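Local coordinates for RE68036p (Drosophila melanogaster, PDB 1SQH), which is of unknown function but belongs to the acetyltransferase superfamily and may transfer acyl groups to the amino group of glycine, at residues A[208-213]-A[226-231]; A[232-237]-A[255-260]. One frame throughout, in Å; residues are numbered along the deposited sequence.

Interaction 1: A[208-213]-A[226-231]; sequences FNKSLG and IFQNDF
Asn209 and Gln228 meet where the hairpin strands 211-216 and 222-228 give way to loop, their side chains crossing at about a right angle with amide planes 32° apart. Past the last strand pair, the Asn209 side chain supplies donors to backbone carbonyls. Its ND2 lies 2.9 Å from Gln228 O, a weak hydrogen bond, and 3.3 Å from Asn229 O in a second one, whose acceptor sits in the Asn209 amide plane while the donor stands above the carbonyl plane. Gln228 CG is anti to its backbone N (chi1 -178°), and the extended chain runs past Asn209, with Gln228 CB 3.3 Å from ND2. Asn209 OD1 takes the indole N-H of Trp45 in helix 34-51. An alanine here would probably leave that indole without its acceptor and the carbonyls of Gln228 and Asn229 without this donor.

A lone bent bond, Gln228 N to Lys210 O at 2.9 Å, leads into the hairpin. Leu212 and Ile226 form the antiparallel hydrogen-bonded pair, with Leu212 N 2.8 Å from Ile226 O; Ser211 and Phe227 beside it are a non-hydrogen-bonded pair. Leu212 CB touches Ile226 CG2 at 3.6 Å. Chemically, this leucine-isoleucine face is apolar, whereas at the loop end the buried amide of Asn209 is shared between two backbone carbonyls, one held weakly, and the indole of Trp45.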
ATOM      1  N   PHE A 208     -12.531   1.615   7.721  1.00 28.17           N
ATOM      2  CA  PHE A 208     -12.819   0.671   6.642  1.00 25.43           C
ATOM      3  C   PHE A 208     -11.902  -0.532   6.465  1.00 24.85           C
ATOM      4  O   PHE A 208     -12.226  -1.454   5.704  1.00 25.70           O
ATOM      5  CB  PHE A 208     -12.913   1.447   5.338  1.00 25.43           C
ATOM      6  CG  PHE A 208     -14.126   2.310   5.263  1.00 27.62           C
ATOM      7  CD1 PHE A 208     -15.385   1.735   5.107  1.00 27.13           C
ATOM      8  CD2 PHE A 208     -14.031   3.687   5.412  1.00 26.80           C
ATOM      9  CE1 PHE A 208     -16.534   2.523   5.098  1.00 26.31           C
ATOM     10  CE2 PHE A 208     -15.177   4.483   5.406  1.00 26.56           C
ATOM     11  CZ  PHE A 208     -16.427   3.896   5.250  1.00 26.91           C
ATOM     12  N   ASN A 209     -10.767  -0.533   7.154  1.00 21.15           N
ATOM     13  CA  ASN A 209      -9.824  -1.646   7.058  1.00 21.00           C
ATOM     14  C   ASN A 209      -9.737  -2.366   8.399  1.00 21.14           C
ATOM     15  O   ASN A 209     -10.218  -1.860   9.420  1.00 17.86           O
ATOM     16  CB  ASN A 209      -8.435  -1.118   6.661  1.00 22.39           C
ATOM     17  CG  ASN A 209      -8.014  -1.554   5.258  1.00 22.71           C
ATOM     18  OD1 ASN A 209      -8.853  -1.899   4.420  1.00 22.01           O
ATOM     19  ND2 ASN A 209      -6.712  -1.532   4.999  1.00 19.60           N
ATOM     20  N   LYS A 210      -9.137  -3.552   8.406  1.00 22.02           N
ATOM     21  CA  LYS A 210      -8.965  -4.270   9.668  1.00 23.66           C
ATOM     22  C   LYS A 210      -7.727  -3.692  10.362  1.00 23.77           C
ATOM     23  O   LYS A 210      -6.831  -3.153   9.707  1.00 21.41           O
ATOM     24  CB  LYS A 210      -8.773  -5.776   9.436  1.00 24.90           C
ATOM     25  CG  LYS A 210     -10.014  -6.493   8.920  1.00 26.83           C
ATOM     26  CD  LYS A 210      -9.760  -7.990   8.772  1.00 29.24           C
ATOM     27  CE  LYS A 210     -10.898  -8.706   8.038  1.00 29.84           C
ATOM     28  NZ  LYS A 210     -12.127  -8.886   8.855  1.00 33.55           N
ATOM     29  N   SER A 211      -7.701  -3.786  11.689  1.00 24.23           N
ATOM     30  CA  SER A 211      -6.580  -3.293  12.480  1.00 24.75           C
ATOM     31  C   SER A 211      -6.530  -4.056  13.805  1.00 25.48           C
ATOM     32  O   SER A 211      -7.499  -4.717  14.184  1.00 26.62           O
ATOM     33  CB  SER A 211      -6.735  -1.799  12.749  1.00 21.76           C
ATOM     34  OG  SER A 211      -7.884  -1.553  13.535  1.00 21.94           O
ATOM     35  N   LEU A 212      -5.395  -3.986  14.493  1.00 25.46           N
ATOM     36  CA  LEU A 212      -5.247  -4.664  15.774  1.00 25.35           C
ATOM     37  C   LEU A 212      -4.342  -3.881  16.704  1.00 26.01           C
ATOM     38  O   LEU A 212      -3.280  -3.407  16.303  1.00 26.74           O
ATOM     39  CB  LEU A 212      -4.684  -6.076  15.582  1.00 22.81           C
ATOM     40  CG  LEU A 212      -5.632  -7.182  15.113  1.00 23.13           C
ATOM     41  CD1 LEU A 212      -4.905  -8.529  15.111  1.00 20.56           C
ATOM     42  CD2 LEU A 212      -6.830  -7.256  16.042  1.00 21.25           C
ATOM     43  N   GLY A 213      -4.769  -3.743  17.951  1.00 27.40           N
ATOM     44  CA  GLY A 213      -3.968  -3.020  18.913  1.00 28.19           C
ATOM     45  C   GLY A 213      -3.764  -3.826  20.179  1.00 29.15           C
ATOM     46  O   GLY A 213      -4.606  -4.650  20.550  1.00 29.48           O
ATOM     47  N   ILE A 226      -1.077  -2.926  14.542  1.00 26.78           N
ATOM     48  CA  ILE A 226      -0.837  -3.405  13.190  1.00 27.32           C
ATOM     49  C   ILE A 226      -2.089  -3.067  12.374  1.00 27.71           C
ATOM     50  O   ILE A 226      -3.209  -3.124  12.884  1.00 27.50           O
ATOM     51  CB  ILE A 226      -0.547  -4.938  13.209  1.00 28.72           C
ATOM     52  CG1 ILE A 226       0.201  -5.364  11.942  1.00 29.04           C
ATOM     53  CG2 ILE A 226      -1.846  -5.720  13.348  1.00 28.04           C
ATOM     54  CD1 ILE A 226      -0.682  -5.543  10.754  1.00 31.34           C
ATOM     55  N   PHE A 227      -1.896  -2.691  11.115  1.00 27.65           N
ATOM     56  CA  PHE A 227      -3.011  -2.316  10.242  1.00 27.16           C
ATOM     57  C   PHE A 227      -3.113  -3.211   9.023  1.00 27.45           C
ATOM     58  O   PHE A 227      -2.176  -3.950   8.705  1.00 28.96           O
ATOM     59  CB  PHE A 227      -2.814  -0.909   9.672  1.00 25.97           C
ATOM     60  CG  PHE A 227      -3.157   0.198  10.601  1.00 27.12           C
ATOM     61  CD1 PHE A 227      -2.250   0.623  11.570  1.00 25.99           C
ATOM     62  CD2 PHE A 227      -4.375   0.869  10.466  1.00 25.47           C
ATOM     63  CE1 PHE A 227      -2.548   1.708  12.392  1.00 27.28           C
ATOM     64  CE2 PHE A 227      -4.690   1.956  11.283  1.00 26.44           C
ATOM     65  CZ  PHE A 227      -3.776   2.380  12.247  1.00 27.61           C
ATOM     66  N   GLN A 228      -4.253  -3.129   8.336  1.00 25.01           N
ATOM     67  CA  GLN A 228      -4.408  -3.832   7.071  1.00 22.30           C
ATOM     68  C   GLN A 228      -3.957  -2.684   6.167  1.00 20.51           C
ATOM     69  O   GLN A 228      -4.255  -1.532   6.470  1.00 18.81           O
ATOM     70  CB  GLN A 228      -5.869  -4.168   6.769  1.00 23.03           C
ATOM     71  CG  GLN A 228      -6.019  -4.950   5.461  1.00 20.79           C
ATOM     72  CD  GLN A 228      -7.408  -5.525   5.270  1.00 20.87           C
ATOM     73  OE1 GLN A 228      -7.596  -6.479   4.511  1.00 26.06           O
ATOM     74  NE2 GLN A 228      -8.387  -4.947   5.946  1.00 18.30           N
ATOM     75  N   ASN A 229      -3.255  -2.962   5.074  1.00 21.28           N
ATOM     76  CA  ASN A 229      -2.774  -1.861   4.237  1.00 18.66           C
ATOM     77  C   ASN A 229      -3.491  -1.661   2.905  1.00 19.51           C
ATOM     78  O   ASN A 229      -4.538  -2.263   2.653  1.00 17.04           O
ATOM     79  CB  ASN A 229      -1.262  -2.006   4.010  1.00 18.02           C
ATOM     80  CG  ASN A 229      -0.912  -3.151   3.089  1.00 18.74           C
ATOM     81  OD1 ASN A 229      -1.779  -3.895   2.630  1.00 19.09           O
ATOM     82  ND2 ASN A 229       0.376  -3.295   2.803  1.00 19.32           N
ATOM     83  N   ASP A 230      -2.927  -0.807   2.051  1.00 18.34           N
ATOM     84  CA  ASP A 230      -3.547  -0.525   0.765  1.00 21.43           C
ATOM     85  C   ASP A 230      -3.348  -1.622  -0.284  1.00 22.07           C
ATOM     86  O   ASP A 230      -3.615  -1.425  -1.473  1.00 23.73           O
ATOM     87  CB  ASP A 230      -3.098   0.849   0.232  1.00 22.28           C
ATOM     88  CG  ASP A 230      -1.589   1.086   0.360  1.00 25.09           C
ATOM     89  OD1 ASP A 230      -0.877   0.268   0.985  1.00 21.24           O
ATOM     90  OD2 ASP A 230      -1.116   2.119  -0.169  1.00 26.98           O
ATOM     91  N   PHE A 231      -2.884  -2.781   0.174  1.00 19.02           N
ATOM     92  CA  PHE A 231      -2.699  -3.944  -0.686  1.00 19.19           C
ATOM     93  C   PHE A 231      -3.456  -5.094  -0.011  1.00 19.63           C
ATOM     94  O   PHE A 231      -3.286  -6.265  -0.365  1.00 17.30           O
ATOM     95  CB  PHE A 231      -1.214  -4.320  -0.824  1.00 16.74           C
ATOM     96  CG  PHE A 231      -0.437  -3.411  -1.737  1.00 15.57           C
ATOM     97  CD1 PHE A 231       0.143  -2.240  -1.252  1.00 13.37           C
ATOM     98  CD2 PHE A 231      -0.299  -3.723  -3.094  1.00 16.40           C
ATOM     99  CE1 PHE A 231       0.854  -1.381  -2.103  1.00 14.57           C
ATOM    100  CE2 PHE A 231       0.402  -2.880  -3.961  1.00 16.77           C
ATOM    101  CZ  PHE A 231       0.987  -1.701  -3.465  1.00 18.10           C
TER

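Interaction 2: A[232-237]-A[255-260]; sequences SGLGML and AMSREI
Ile260 meets two flat groups across this contact, and both are peptide units; no aromatic ring takes part. Its CD1 sits over the face of the Gly233-Leu234 peptide, 3.7 Å from Gly233 O, and obliquely above the Ser232-Gly233 peptide, 3.5 Å from Ser232 O, with CG2 also close to the latter oxygen. The chain beyond CG1 is extended (chi2 179°), which carries CD1 out from the helix toward the turn that precedes strand 234-239.

Leu234 makes the apolar centre. Its CD1 packs 3.6 Å from CG of Met256, present as selenomethionine, and 4.0 Å from Ile260 CD1; the leucine and selenomethionine chains run alongside each other in opposing senses. The other branch, CD2, rests 3.5 Å from Ser257 OG, a hydroxyl already engaged with Ala253 O and Tyr288 OH, so leucine covers a polar atom that has partners. No hydrogen bond joins the two segments.

The axis of segment 255-260 passes 9.8 Å from that of strand 234-237. Ile226 and Leu268 extend the apolar layer, and Leu234 shares a backbone bond with Thr269; strand 234-239, helix 248-263 and strand 268-273 are thus consistent with a beta-alpha-beta crossover of the acetyltransferase fold.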
ATOM      1  N   SER A 232      -4.288  -4.726   0.965  1.00 20.07           N
ATOM      2  CA  SER A 232      -5.102  -5.666   1.743  1.00 20.30           C
ATOM      3  C   SER A 232      -4.245  -6.609   2.560  1.00 19.16           C
ATOM      4  O   SER A 232      -4.734  -7.614   3.087  1.00 18.34           O
ATOM      5  CB  SER A 232      -6.030  -6.471   0.830  1.00 20.82           C
ATOM      6  OG  SER A 232      -6.999  -5.624   0.246  1.00 19.39           O
ATOM      7  N   GLY A 233      -2.962  -6.270   2.662  1.00 17.88           N
ATOM      8  CA  GLY A 233      -2.018  -7.063   3.427  1.00 16.71           C
ATOM      9  C   GLY A 233      -1.700  -6.388   4.749  1.00 16.84           C
ATOM     10  O   GLY A 233      -2.510  -5.626   5.270  1.00 16.75           O
ATOM     11  N   LEU A 234      -0.513  -6.648   5.285  1.00 17.60           N
ATOM     12  CA  LEU A 234      -0.099  -6.073   6.567  1.00 19.82           C
ATOM     13  C   LEU A 234       0.685  -4.788   6.405  1.00 20.49           C
ATOM     14  O   LEU A 234       1.446  -4.638   5.452  1.00 19.72           O
ATOM     15  CB  LEU A 234       0.774  -7.061   7.351  1.00 19.31           C
ATOM     16  CG  LEU A 234       0.177  -8.141   8.258  1.00 22.47           C
ATOM     17  CD1 LEU A 234      -1.021  -8.798   7.606  1.00 21.26           C
ATOM     18  CD2 LEU A 234       1.268  -9.165   8.580  1.00 20.29           C
ATOM     19  N   GLY A 235       0.513  -3.876   7.357  1.00 21.38           N
ATOM     20  CA  GLY A 235       1.245  -2.624   7.310  1.00 23.45           C
ATOM     21  C   GLY A 235       1.300  -1.856   8.627  1.00 23.54           C
ATOM     22  O   GLY A 235       0.558  -2.145   9.567  1.00 21.45           O
HETATM   23  N   MSE A 236       2.202  -0.878   8.675  1.00 25.26           N
HETATM   24  CA  MSE A 236       2.383  -0.004   9.829  1.00 28.72           C
HETATM   25  C   MSE A 236       2.506  -0.704  11.175  1.00 28.08           C
HETATM   26  O   MSE A 236       1.987  -0.216  12.187  1.00 26.42           O
HETATM   27  CB  MSE A 236       1.232   0.996   9.886  1.00 34.04           C
HETATM   28  CG  MSE A 236       1.208   1.946   8.712  1.00 40.86           C
HETATM   29 SE   MSE A 236      -0.589   2.446   8.246  1.00 58.08          SE
HETATM   30  CE  MSE A 236      -0.960   0.925   7.076  1.00 49.68           C
ATOM     31  N   LEU A 237       3.193  -1.842  11.193  1.00 28.03           N
ATOM     32  CA  LEU A 237       3.374  -2.581  12.435  1.00 26.47           C
ATOM     33  C   LEU A 237       4.307  -1.795  13.332  1.00 26.13           C
ATOM     34  O   LEU A 237       5.275  -1.203  12.865  1.00 26.58           O
ATOM     35  CB  LEU A 237       3.999  -3.957  12.166  1.00 23.90           C
ATOM     36  CG  LEU A 237       4.414  -4.758  13.414  1.00 25.23           C
ATOM     37  CD1 LEU A 237       3.168  -5.090  14.232  1.00 23.76           C
ATOM     38  CD2 LEU A 237       5.143  -6.045  13.011  1.00 19.18           C
ATOM     39  N   ALA A 255      -1.635 -12.736  14.029  1.00 21.87           N
ATOM     40  CA  ALA A 255      -3.064 -12.514  14.206  1.00 23.28           C
ATOM     41  C   ALA A 255      -3.690 -11.798  13.009  1.00 25.41           C
ATOM     42  O   ALA A 255      -4.704 -12.254  12.460  1.00 23.69           O
ATOM     43  CB  ALA A 255      -3.314 -11.726  15.478  1.00 23.07           C
HETATM   44  N   MSE A 256      -3.101 -10.677  12.601  1.00 25.24           N
HETATM   45  CA  MSE A 256      -3.643  -9.957  11.456  1.00 26.55           C
HETATM   46  C   MSE A 256      -3.669 -10.838  10.189  1.00 25.05           C
HETATM   47  O   MSE A 256      -4.639 -10.807   9.432  1.00 23.52           O
HETATM   48  CB  MSE A 256      -2.831  -8.690  11.189  1.00 29.47           C
HETATM   49  CG  MSE A 256      -3.443  -7.796  10.137  1.00 35.13           C
HETATM   50 SE   MSE A 256      -4.986  -6.830  10.830  1.00 45.66          SE
HETATM   51  CE  MSE A 256      -6.339  -8.124  10.390  1.00 42.48           C
ATOM     52  N   SER A 257      -2.608 -11.617   9.960  1.00 23.98           N
ATOM     53  CA  SER A 257      -2.545 -12.492   8.781  1.00 23.39           C
ATOM     54  C   SER A 257      -3.731 -13.463   8.781  1.00 23.97           C
ATOM     55  O   SER A 257      -4.425 -13.633   7.763  1.00 20.27           O
ATOM     56  CB  SER A 257      -1.227 -13.278   8.758  1.00 23.81           C
ATOM     57  OG  SER A 257      -0.112 -12.419   8.570  1.00 23.07           O
ATOM     58  N   ARG A 258      -3.956 -14.097   9.929  1.00 23.99           N
ATOM     59  CA  ARG A 258      -5.070 -15.025  10.086  1.00 26.22           C
ATOM     60  C   ARG A 258      -6.404 -14.312   9.894  1.00 23.83           C
ATOM     61  O   ARG A 258      -7.233 -14.752   9.105  1.00 24.35           O
ATOM     62  CB  ARG A 258      -5.059 -15.644  11.480  1.00 27.92           C
ATOM     63  CG  ARG A 258      -4.205 -16.874  11.619  1.00 35.22           C
ATOM     64  CD  ARG A 258      -5.052 -18.132  11.545  1.00 38.04           C
ATOM     65  NE  ARG A 258      -6.174 -18.107  12.483  1.00 38.70           N
ATOM     66  CZ  ARG A 258      -6.629 -19.180  13.120  1.00 37.93           C
ATOM     67  NH1 ARG A 258      -6.049 -20.360  12.931  1.00 38.69           N
ATOM     68  NH2 ARG A 258      -7.686 -19.084  13.910  1.00 37.79           N
ATOM     69  N   GLU A 259      -6.601 -13.209  10.613  1.00 24.24           N
ATOM     70  CA  GLU A 259      -7.863 -12.477  10.530  1.00 25.30           C
ATOM     71  C   GLU A 259      -8.205 -12.062   9.111  1.00 23.45           C
ATOM     72  O   GLU A 259      -9.346 -12.222   8.676  1.00 22.23           O
ATOM     73  CB  GLU A 259      -7.867 -11.234  11.441  1.00 26.06           C
ATOM     74  CG  GLU A 259      -9.198 -10.459  11.390  1.00 27.62           C
ATOM     75  CD  GLU A 259      -9.292  -9.300  12.386  1.00 28.13           C
ATOM     76  OE1 GLU A 259     -10.167  -8.429  12.195  1.00 28.20           O
ATOM     77  OE2 GLU A 259      -8.513  -9.252  13.364  1.00 30.31           O
ATOM     78  N   ILE A 260      -7.228 -11.536   8.380  1.00 22.41           N
ATOM     79  CA  ILE A 260      -7.497 -11.110   7.019  1.00 19.76           C
ATOM     80  C   ILE A 260      -7.851 -12.297   6.139  1.00 17.28           C
ATOM     81  O   ILE A 260      -8.827 -12.262   5.410  1.00 16.06           O
ATOM     82  CB  ILE A 260      -6.284 -10.372   6.383  1.00 21.41           C
ATOM     83  CG1 ILE A 260      -6.054  -9.028   7.088  1.00 21.09           C
ATOM     84  CG2 ILE A 260      -6.542 -10.156   4.877  1.00 18.39           C
ATOM     85  CD1 ILE A 260      -4.870  -8.238   6.542  1.00 21.11           C
TER

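In the fold
Read from the N terminus, helix 34-51 comes first; it borders the loop ends of both interactions and gives Asn41 and Lys44 to Ser232. Interaction 1 then closes the hairpin of strands 211-216 and 222-228, a loop of twelve residues. Interaction 2 opens at the very next residue, Ser232, and closes a longer loop that includes the first half of helix 248-263. The two therefore stand in series, neither nesting nor crossing, with centres about 6 Å apart. Both reach the same antiparallel sheet, through neighbouring strands 222-228 and 234-239: Phe227 N and Gly235 O, 3.0 Å apart, probably bond across them, while Lys210 touches Met256 and Glu259. Together they tie the hairpin, the following strand and the covering helix.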